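Local coordinates for protein male-specific lethal-3 (PDB 3M9Q) that reads histone H3 trimethylated on its tail (H3K36me3) through its chromodomain, as part of the male-specific lethal complex that raises X-chromosome transcription in males, at residues A[19-29]-A[76-84]; A[40-48]-A[59-67]. The protein carries 1 engineered substitution. One frame throughout, in Å; residues are numbered along the deposited sequence.

Contact 1. Residues A[19-29]-A[76-84]; sequences LFHKGEIVLCY and VRATVLLKD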
loop_
_atom_site.group_PDB
_atom_site.type_symbol
_atom_site.label_atom_id
_atom_site.label_comp_id
_atom_site.label_asym_id
_atom_site.label_seq_id
_atom_site.Cartn_x
_atom_site.Cartn_y
_atom_site.Cartn_z
ATOM N N LEU A 19 0.443 -10.247 -4.220
ATOM C CA LEU A 19 1.834 -9.934 -3.882
ATOM C C LEU A 19 2.079 -9.714 -2.409
ATOM O O LEU A 19 3.225 -9.700 -1.968
ATOM C CB LEU A 19 2.292 -8.706 -4.655
ATOM C CG LEU A 19 2.294 -8.855 -6.176
ATOM C CD1 LEU A 19 2.866 -7.597 -6.803
ATOM C CD2 LEU A 19 3.075 -10.080 -6.621
ATOM N N PHE A 20 0.996 -9.534 -1.665
ATOM C CA PHE A 20 1.050 -9.287 -0.215
ATOM C C PHE A 20 0.022 -10.163 0.471
ATOM O O PHE A 20 -0.944 -10.603 -0.161
ATOM C CB PHE A 20 0.791 -7.801 0.092
ATOM C CG PHE A 20 1.699 -6.863 -0.657
ATOM C CD1 PHE A 20 2.950 -6.534 -0.157
ATOM C CD2 PHE A 20 1.314 -6.323 -1.869
ATOM C CE1 PHE A 20 3.775 -5.684 -0.861
ATOM C CE2 PHE A 20 2.137 -5.493 -2.573
ATOM C CZ PHE A 20 3.367 -5.168 -2.072
ATOM N N HIS A 21 0.210 -10.404 1.758
ATOM C CA HIS A 21 -0.664 -11.312 2.502
ATOM C C HIS A 21 -1.238 -10.675 3.751
ATOM O O HIS A 21 -0.678 -9.732 4.307
ATOM C CB HIS A 21 0.086 -12.600 2.874
ATOM C CG HIS A 21 1.277 -12.382 3.755
ATOM N ND1 HIS A 21 2.555 -12.221 3.260
ATOM C CD2 HIS A 21 1.382 -12.299 5.101
ATOM C CE1 HIS A 21 3.395 -12.050 4.265
ATOM N NE2 HIS A 21 2.710 -12.086 5.393
ATOM N N LYS A 22 -2.374 -11.200 4.184
ATOM C CA LYS A 22 -2.981 -10.775 5.444
ATOM C C LYS A 22 -1.976 -10.843 6.583
ATOM O O LYS A 22 -1.298 -11.849 6.777
ATOM C CB LYS A 22 -4.217 -11.624 5.781
ATOM C CG LYS A 22 -4.900 -11.193 7.076
ATOM C CD LYS A 22 -6.257 -11.856 7.294
ATOM C CE LYS A 22 -6.929 -11.334 8.572
ATOM N NZ LYS A 22 -8.299 -11.902 8.784
ATOM N N GLY A 23 -1.900 -9.758 7.346
ATOM C CA GLY A 23 -1.008 -9.655 8.494
ATOM C C GLY A 23 0.327 -9.017 8.185
ATOM O O GLY A 23 1.048 -8.622 9.087
ATOM N N GLU A 24 0.661 -8.925 6.907
ATOM C CA GLU A 24 1.954 -8.356 6.487
ATOM C C GLU A 24 2.042 -6.866 6.773
ATOM O O GLU A 24 1.070 -6.129 6.601
ATOM C CB GLU A 24 2.159 -8.592 4.988
ATOM C CG GLU A 24 3.564 -8.337 4.502
ATOM C CD GLU A 24 3.758 -8.667 3.040
ATOM O OE1 GLU A 24 2.798 -9.095 2.371
ATOM O OE2 GLU A 24 4.889 -8.506 2.543
ATOM N N ILE A 25 3.218 -6.436 7.203
ATOM C CA ILE A 25 3.528 -5.011 7.297
ATOM C C ILE A 25 4.049 -4.570 5.942
ATOM O O ILE A 25 4.955 -5.185 5.385
ATOM C CB ILE A 25 4.578 -4.697 8.385
ATOM C CG1 ILE A 25 4.128 -5.212 9.756
ATOM C CG2 ILE A 25 4.837 -3.188 8.441
ATOM C CD1 ILE A 25 2.769 -4.714 10.208
ATOM N N VAL A 26 3.440 -3.519 5.412
ATOM C CA VAL A 26 3.777 -2.973 4.095
ATOM C C VAL A 26 3.874 -1.458 4.187
ATOM O O VAL A 26 3.392 -0.850 5.140
ATOM C CB VAL A 26 2.721 -3.379 3.035
ATOM C CG1 VAL A 26 2.649 -4.906 2.895
ATOM C CG2 VAL A 26 1.342 -2.781 3.373
ATOM N N LEU A 27 4.507 -0.847 3.203
ATOM C CA LEU A 27 4.607 0.604 3.158
ATOM C C LEU A 27 3.731 1.100 2.017
ATOM O O LEU A 27 3.826 0.603 0.894
ATOM C CB LEU A 27 6.064 1.044 2.985
ATOM C CG LEU A 27 7.054 0.391 3.964
ATOM C CD1 LEU A 27 8.475 0.897 3.725
ATOM C CD2 LEU A 27 6.664 0.573 5.432
ATOM N N CYS A 28 2.864 2.053 2.311
ATOM C CA CYS A 28 1.857 2.518 1.359
ATOM C C CYS A 28 2.102 3.964 0.964
ATOM O O CYS A 28 2.215 4.840 1.811
ATOM C CB CYS A 28 0.458 2.413 1.983
ATOM S SG CYS A 28 -0.904 2.852 0.861
ATOM N N TYR A 29 2.128 4.218 -0.334
ATOM C CA TYR A 29 2.279 5.594 -0.835
ATOM C C TYR A 29 1.060 6.440 -0.530
ATOM O O TYR A 29 -0.074 6.011 -0.652
ATOM C CB TYR A 29 2.545 5.620 -2.345
ATOM C CG TYR A 29 3.991 5.436 -2.714
ATOM C CD1 TYR A 29 4.928 6.416 -2.416
ATOM C CD2 TYR A 29 4.423 4.283 -3.338
ATOM C CE1 TYR A 29 6.251 6.257 -2.760
ATOM C CE2 TYR A 29 5.751 4.112 -3.684
ATOM C CZ TYR A 29 6.659 5.106 -3.387
ATOM O OH TYR A 29 7.998 4.980 -3.702
ATOM N N VAL A 76 -6.646 -0.615 -1.235
ATOM C CA VAL A 76 -5.732 -0.127 -2.271
ATOM C C VAL A 76 -5.268 -1.231 -3.210
ATOM O O VAL A 76 -5.448 -2.418 -2.945
ATOM C CB VAL A 76 -4.472 0.543 -1.655
ATOM C CG1 VAL A 76 -4.856 1.681 -0.723
ATOM C CG2 VAL A 76 -3.603 -0.480 -0.920
ATOM N N ARG A 77 -4.674 -0.810 -4.317
ATOM C CA ARG A 77 -4.070 -1.720 -5.304
ATOM C C ARG A 77 -2.591 -1.948 -4.991
ATOM O O ARG A 77 -1.962 -1.180 -4.271
ATOM C CB ARG A 77 -4.229 -1.172 -6.727
ATOM C CG ARG A 77 -5.671 -1.074 -7.208
ATOM C CD ARG A 77 -6.310 -2.444 -7.422
ATOM N NE ARG A 77 -5.750 -3.141 -8.575
ATOM C CZ ARG A 77 -6.213 -3.030 -9.812
ATOM N NH1 ARG A 77 -7.259 -2.256 -10.052
ATOM N NH2 ARG A 77 -5.644 -3.702 -10.804
ATOM N N ALA A 78 -2.040 -3.015 -5.542
ATOM C CA ALA A 78 -0.666 -3.410 -5.239
ATOM C C ALA A 78 0.328 -2.334 -5.628
ATOM O O ALA A 78 1.420 -2.221 -5.062
ATOM C CB ALA A 78 -0.304 -4.737 -5.950
ATOM N N THR A 79 -0.051 -1.521 -6.595
ATOM C CA THR A 79 0.894 -0.574 -7.186
ATOM C C THR A 79 1.370 0.474 -6.181
ATOM O O THR A 79 2.435 1.061 -6.345
ATOM C CB THR A 79 0.282 0.138 -8.393
ATOM O OG1 THR A 79 -0.899 0.827 -7.982
ATOM C CG2 THR A 79 -0.087 -0.855 -9.463
ATOM N N VAL A 80 0.585 0.707 -5.140
ATOM C CA VAL A 80 0.949 1.742 -4.163
ATOM C C VAL A 80 1.628 1.165 -2.928
ATOM O O VAL A 80 1.971 1.899 -2.002
ATOM C CB VAL A 80 -0.259 2.618 -3.757
ATOM C CG1 VAL A 80 -0.885 3.268 -4.997
ATOM C CG2 VAL A 80 -1.295 1.824 -2.975
ATOM N N LEU A 81 1.845 -0.144 -2.947
ATOM C CA LEU A 81 2.446 -0.854 -1.807
ATOM C C LEU A 81 3.881 -1.273 -2.079
ATOM O O LEU A 81 4.249 -1.625 -3.201
ATOM C CB LEU A 81 1.606 -2.087 -1.462
ATOM C CG LEU A 81 0.177 -1.801 -1.011
ATOM C CD1 LEU A 81 -0.524 -3.116 -0.660
ATOM C CD2 LEU A 81 0.170 -0.828 0.154
ATOM N N LEU A 82 4.685 -1.231 -1.027
ATOM C CA LEU A 82 6.061 -1.717 -1.040
ATOM C C LEU A 82 6.293 -2.706 0.080
ATOM O O LEU A 82 5.767 -2.557 1.178
ATOM C CB LEU A 82 7.049 -0.566 -0.872
ATOM C CG LEU A 82 7.136 0.470 -1.993
ATOM C CD1 LEU A 82 8.045 1.624 -1.591
ATOM C CD2 LEU A 82 7.604 -0.155 -3.304
ATOM N N LYS A 83 7.127 -3.692 -0.206
ATOM C CA LYS A 83 7.602 -4.631 0.810
ATOM C C LYS A 83 8.418 -3.919 1.887
ATOM O O LYS A 83 9.103 -2.940 1.621
ATOM C CB LYS A 83 8.447 -5.724 0.159
ATOM C CG LYS A 83 7.667 -6.668 -0.749
ATOM C CD LYS A 83 6.830 -7.629 0.053
ATOM C CE LYS A 83 5.968 -8.522 -0.819
ATOM N NZ LYS A 83 5.254 -9.522 0.010
ATOM N N ASP A 84 8.333 -4.451 3.100
ATOM C CA ASP A 84 8.951 -3.851 4.299
ATOM C C ASP A 84 10.425 -4.220 4.442
ATOM O O ASP A 84 10.875 -4.684 5.483
ATOM C CB ASP A 84 8.175 -4.298 5.533
ATOM C CG ASP A 84 8.521 -3.503 6.773
ATOM O OD1 ASP A 84 9.022 -2.364 6.636
ATOM O OD2 ASP A 84 8.279 -4.038 7.877
HETATM O O HOH W 1 6.540 -6.659 3.696
#
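The ammonium of K83 is gripped by two oxygens of segment 19-29. K83 NZ donates to the backbone O of L19 at 2.8 Å, in the plane of that carbonyl. It also forms a salt bridge with E24, where OE2 uses the lone pair on the side of the other oxygen. E24 reaches the lysine with CG anti to its backbone N (chi1 -167°) and the rest of the chain extended. OE1 is engaged too: it accepts a hydrogen bond from the backbone N of H21 across the type II turn H21-E24. Both oxygens of the carboxylate are therefore held, which should limit its rotation. Water 1 donates to E24 OE2 and to I25 O and accepts from the backbone N of D84. D84 itself has R89 as its salt-bridge partner.

The K83 chain bends at chi2, and its methylene CE passes 3.6 Å from F20 CE1. L81 CD1 lies over one face of the same ring, a CH-pi contact 4.3 Å from the centroid, and L81 CB packs 3.6 Å from F20 CZ. The other branch of L81, CD2, turns to C28 CB at 3.7 Å. Beyond the ring, the strands pair antiparallel. L27 and L82 exchange backbone bonds; the one from L27 N to L82 O is nearly straight at 175°. Y29 N donates to V80 O at 2.9 Å. L82 CD1 then meets the Y29 ring obliquely, 4.0 Å from CE2. L27 and L82 also touch helix 86-100, whereas C28 and L81 face strand 57-65. This antiparallel edge pairing, with strand 81-83 entered from a 3-10 turn and followed by the C-terminal helix, belongs to the SH3-like barrel of the MSL3 chromodomain.

Contact 2. Residues A[40-48]-A[59-67]; sequences YTSKVLNVF and YEYKIHFQG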
loop_
_atom_site.group_PDB
_atom_site.type_symbol
_atom_site.label_atom_id
_atom_site.label_comp_id
_atom_site.label_asym_id
_atom_site.label_seq_id
_atom_site.Cartn_x
_atom_site.Cartn_y
_atom_site.Cartn_z
ATOM N N TYR A 40 3.561 5.377 4.204
ATOM C CA TYR A 40 2.977 5.084 5.513
ATOM C C TYR A 40 3.124 3.623 5.868
ATOM O O TYR A 40 2.778 2.742 5.079
ATOM C CB TYR A 40 1.492 5.440 5.519
ATOM C CG TYR A 40 1.229 6.905 5.226
ATOM C CD1 TYR A 40 1.626 7.899 6.109
ATOM C CD2 TYR A 40 0.625 7.301 4.050
ATOM C CE1 TYR A 40 1.396 9.247 5.827
ATOM C CE2 TYR A 40 0.386 8.637 3.771
ATOM C CZ TYR A 40 0.764 9.598 4.657
ATOM O OH TYR A 40 0.535 10.934 4.378
ATOM N N THR A 41 3.609 3.360 7.070
ATOM C CA THR A 41 3.709 1.993 7.587
ATOM C C THR A 41 2.308 1.471 7.858
ATOM O O THR A 41 1.518 2.096 8.560
ATOM C CB THR A 41 4.557 1.961 8.858
ATOM O OG1 THR A 41 5.791 2.647 8.591
ATOM C CG2 THR A 41 4.838 0.540 9.311
ATOM N N SER A 42 2.006 0.332 7.252
ATOM C CA SER A 42 0.646 -0.199 7.201
ATOM C C SER A 42 0.619 -1.702 7.439
ATOM O O SER A 42 1.631 -2.385 7.329
ATOM C CB SER A 42 0.049 0.096 5.819
ATOM O OG SER A 42 0.151 1.474 5.484
ATOM N N LYS A 43 -0.562 -2.206 7.765
ATOM C CA LYS A 43 -0.789 -3.631 7.995
ATOM C C LYS A 43 -1.915 -4.102 7.095
ATOM O O LYS A 43 -2.971 -3.477 7.033
ATOM C CB LYS A 43 -1.160 -3.866 9.464
ATOM C CG LYS A 43 -1.483 -5.312 9.846
ATOM C CD LYS A 43 -1.947 -5.392 11.298
ATOM C CE LYS A 43 -2.231 -6.806 11.767
ATOM N NZ LYS A 43 -2.752 -6.796 13.172
ATOM N N VAL A 44 -1.702 -5.219 6.419
ATOM C CA VAL A 44 -2.712 -5.775 5.522
ATOM C C VAL A 44 -3.771 -6.507 6.339
ATOM O O VAL A 44 -3.484 -7.435 7.100
ATOM C CB VAL A 44 -2.095 -6.720 4.474
ATOM C CG1 VAL A 44 -3.180 -7.307 3.562
ATOM C CG2 VAL A 44 -1.021 -5.990 3.657
ATOM N N LEU A 45 -5.012 -6.078 6.151
ATOM C CA LEU A 45 -6.168 -6.635 6.860
ATOM C C LEU A 45 -6.871 -7.720 6.074
ATOM O O LEU A 45 -7.448 -8.631 6.655
ATOM C CB LEU A 45 -7.174 -5.529 7.159
ATOM C CG LEU A 45 -6.669 -4.391 8.041
ATOM C CD1 LEU A 45 -7.796 -3.380 8.248
ATOM C CD2 LEU A 45 -6.138 -4.946 9.365
ATOM N N ASN A 46 -6.840 -7.602 4.755
ATOM C CA ASN A 46 -7.570 -8.517 3.870
ATOM C C ASN A 46 -7.048 -8.391 2.464
ATOM O O ASN A 46 -6.656 -7.315 2.040
ATOM C CB ASN A 46 -9.073 -8.204 3.879
ATOM C CG ASN A 46 -9.892 -9.225 3.126
ATOM O OD1 ASN A 46 -10.484 -8.926 2.079
ATOM N ND2 ASN A 46 -9.924 -10.438 3.641
ATOM N N VAL A 47 -7.071 -9.509 1.754
ATOM C CA VAL A 47 -6.758 -9.555 0.324
ATOM C C VAL A 47 -7.947 -10.155 -0.427
ATOM O O VAL A 47 -8.314 -11.314 -0.229
ATOM C CB VAL A 47 -5.479 -10.387 0.050
ATOM C CG1 VAL A 47 -5.100 -10.333 -1.437
ATOM C CG2 VAL A 47 -4.321 -9.899 0.922
ATOM N N PHE A 48 -8.549 -9.340 -1.278
ATOM C CA PHE A 48 -9.773 -9.703 -1.994
ATOM C C PHE A 48 -9.517 -9.810 -3.485
ATOM O O PHE A 48 -9.066 -8.860 -4.123
ATOM C CB PHE A 48 -10.858 -8.659 -1.709
ATOM C CG PHE A 48 -12.186 -8.934 -2.364
ATOM C CD1 PHE A 48 -12.730 -10.206 -2.400
ATOM C CD2 PHE A 48 -12.915 -7.892 -2.895
ATOM C CE1 PHE A 48 -13.969 -10.429 -2.990
ATOM C CE2 PHE A 48 -14.143 -8.113 -3.481
ATOM C CZ PHE A 48 -14.669 -9.377 -3.529
ATOM N N TYR A 59 -6.311 -7.662 -7.366
ATOM C CA TYR A 59 -6.386 -7.786 -5.904
ATOM C C TYR A 59 -6.581 -6.447 -5.224
ATOM O O TYR A 59 -5.930 -5.463 -5.549
ATOM C CB TYR A 59 -5.149 -8.529 -5.362
ATOM C CG TYR A 59 -5.139 -9.920 -5.922
ATOM C CD1 TYR A 59 -5.816 -10.952 -5.283
ATOM C CD2 TYR A 59 -4.538 -10.187 -7.144
ATOM C CE1 TYR A 59 -5.866 -12.221 -5.830
ATOM C CE2 TYR A 59 -4.594 -11.449 -7.705
ATOM C CZ TYR A 59 -5.257 -12.460 -7.044
ATOM O OH TYR A 59 -5.312 -13.709 -7.617
ATOM N N GLU A 60 -7.519 -6.439 -4.288
ATOM C CA GLU A 60 -7.778 -5.288 -3.433
ATOM C C GLU A 60 -7.246 -5.594 -2.054
ATOM O O GLU A 60 -7.669 -6.551 -1.411
ATOM C CB GLU A 60 -9.270 -5.003 -3.330
ATOM C CG GLU A 60 -9.885 -4.461 -4.577
ATOM C CD GLU A 60 -11.277 -3.915 -4.339
ATOM O OE1 GLU A 60 -11.931 -4.317 -3.350
ATOM O OE2 GLU A 60 -11.705 -3.077 -5.148
ATOM N N TYR A 61 -6.312 -4.762 -1.610
ATOM C CA TYR A 61 -5.660 -4.925 -0.316
ATOM C C TYR A 61 -6.231 -3.935 0.668
ATOM O O TYR A 61 -5.981 -2.738 0.576
ATOM C CB TYR A 61 -4.148 -4.716 -0.461
ATOM C CG TYR A 61 -3.504 -5.652 -1.466
ATOM C CD1 TYR A 61 -2.991 -6.885 -1.076
ATOM C CD2 TYR A 61 -3.429 -5.319 -2.810
ATOM C CE1 TYR A 61 -2.413 -7.754 -1.994
ATOM C CE2 TYR A 61 -2.849 -6.179 -3.732
ATOM C CZ TYR A 61 -2.350 -7.398 -3.322
ATOM O OH TYR A 61 -1.768 -8.263 -4.227
ATOM N N LYS A 62 -7.037 -4.431 1.594
ATOM C CA LYS A 62 -7.522 -3.587 2.684
ATOM C C LYS A 62 -6.403 -3.434 3.692
ATOM O O LYS A 62 -5.867 -4.423 4.195
ATOM C CB LYS A 62 -8.770 -4.159 3.361
ATOM C CG LYS A 62 -9.396 -3.146 4.326
ATOM C CD LYS A 62 -10.587 -3.659 5.099
ATOM C CE LYS A 62 -11.155 -2.538 5.956
ATOM N NZ LYS A 62 -12.426 -2.914 6.632
ATOM N N ILE A 63 -6.053 -2.187 3.967
ATOM C CA ILE A 63 -4.957 -1.893 4.880
ATOM C C ILE A 63 -5.344 -0.961 6.009
ATOM O O ILE A 63 -6.266 -0.154 5.912
ATOM C CB ILE A 63 -3.721 -1.336 4.138
ATOM C CG1 ILE A 63 -4.019 0.020 3.497
ATOM C CG2 ILE A 63 -3.185 -2.346 3.112
ATOM C CD1 ILE A 63 -2.767 0.684 2.886
ATOM N N HIS A 64 -4.604 -1.137 7.093
ATOM C CA HIS A 64 -4.654 -0.310 8.289
ATOM C C HIS A 64 -3.374 0.508 8.380
ATOM O O HIS A 64 -2.278 -0.006 8.185
ATOM C CB HIS A 64 -4.768 -1.210 9.526
ATOM C CG HIS A 64 -4.727 -0.464 10.823
ATOM N ND1 HIS A 64 -5.808 0.251 11.286
ATOM C CD2 HIS A 64 -3.747 -0.306 11.746
ATOM C CE1 HIS A 64 -5.499 0.814 12.442
ATOM N NE2 HIS A 64 -4.256 0.486 12.746
ATOM N N PHE A 65 -3.517 1.783 8.687
ATOM C CA PHE A 65 -2.352 2.658 8.871
ATOM C C PHE A 65 -1.921 2.609 10.314
ATOM O O PHE A 65 -2.659 2.979 11.216
ATOM C CB PHE A 65 -2.681 4.060 8.377
ATOM C CG PHE A 65 -3.057 4.052 6.941
ATOM C CD1 PHE A 65 -2.079 3.937 5.971
ATOM C CD2 PHE A 65 -4.386 4.032 6.555
ATOM C CE1 PHE A 65 -2.413 3.884 4.640
ATOM C CE2 PHE A 65 -4.729 3.968 5.223
ATOM C CZ PHE A 65 -3.739 3.892 4.267
ATOM N N GLN A 66 -0.723 2.096 10.526
ATOM C CA GLN A 66 -0.245 1.854 11.884
ATOM C C GLN A 66 -0.217 3.160 12.680
ATOM O O GLN A 66 0.315 4.177 12.230
ATOM C CB GLN A 66 1.157 1.231 11.871
ATOM C CG GLN A 66 1.279 -0.133 11.195
ATOM C CD GLN A 66 0.565 -1.237 11.941
ATOM O OE1 GLN A 66 -0.655 -1.213 12.111
ATOM N NE2 GLN A 66 1.324 -2.230 12.375
ATOM N N GLY A 67 -0.840 3.122 13.850
ATOM C CA GLY A 67 -0.874 4.258 14.762
ATOM C C GLY A 67 -2.078 5.141 14.555
ATOM O O GLY A 67 -2.250 6.151 15.245
HETATM O O HOH W 2 1.365 4.669 9.672
HETATM O O HOH W 3 -9.650 -6.394 0.737
#
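The F48 ring has the carboxylate of E60 at its edge. E60 OE1 lies near the ring plane, 3.7 Å from F48 CD2, and the two planes are 64° apart. The side chains run side by side, pointing the same way; E60 OE2 forms a salt bridge with R50. The imidazole of H64 has Q66 OE1 at its edge, while its ND1 is hydrogen-bonded to D73. The F65 ring meets S42 OG obliquely, 3.4 Å from F65 CD1. That hydroxyl donates to Y40 O from above the carbonyl plane.

V47 lies alongside Y61, with V47 CG1 3.8 Å from Y61 CE1. CG1 stands anti to the backbone N (chi1 -175°), and V47 CG1 also meets Y59 CD1 at 4.0 Å. L45 brings CD1 to H64 CB at 3.9 Å.

Paired backbone bonds join K43 with H64 and F48 with E60. Between them L45 and N46 both face K62, a classic beta bulge. K62 O accepts a hydrogen bond from L45 N at 2.7 Å and a weak one from N46 N at 3.4 Å. Where the ladder finishes at Q66, water 2 donates to T41 O and Q66 O. The hairpin is thus two-sided. The largely apolar side of S42, V44, V47, Y61, I63 and F65 faces the fold interior, where I63 touches C28 and V76. The side of K43, N46, E60, K62 and H64, with the F48 ring among them, is mostly polar and charged and the more exposed.

Overall arrangement
Contact 2 is nested in the chain loop that contact 1 closes, and their centres lie about 7 Å apart. They share one antiparallel sheet. Strand 25-29 of contact 1 pairs with strand 39-51 of contact 2 through probable backbone bonds, V26 O to S42 N and C28 O to Y40 N. Contact 1 sits nearer the chain centre and joins strand 25-29 to the edge strand 81-83. Its few backbone bonds are supplemented by a salt bridge. Contact 2 is a long hairpin ladder, with bonds mostly between backbones and more exposed side chains. Both are partly buried. Their apolar sides meet where C28 touches I63 and L81 touches Y61.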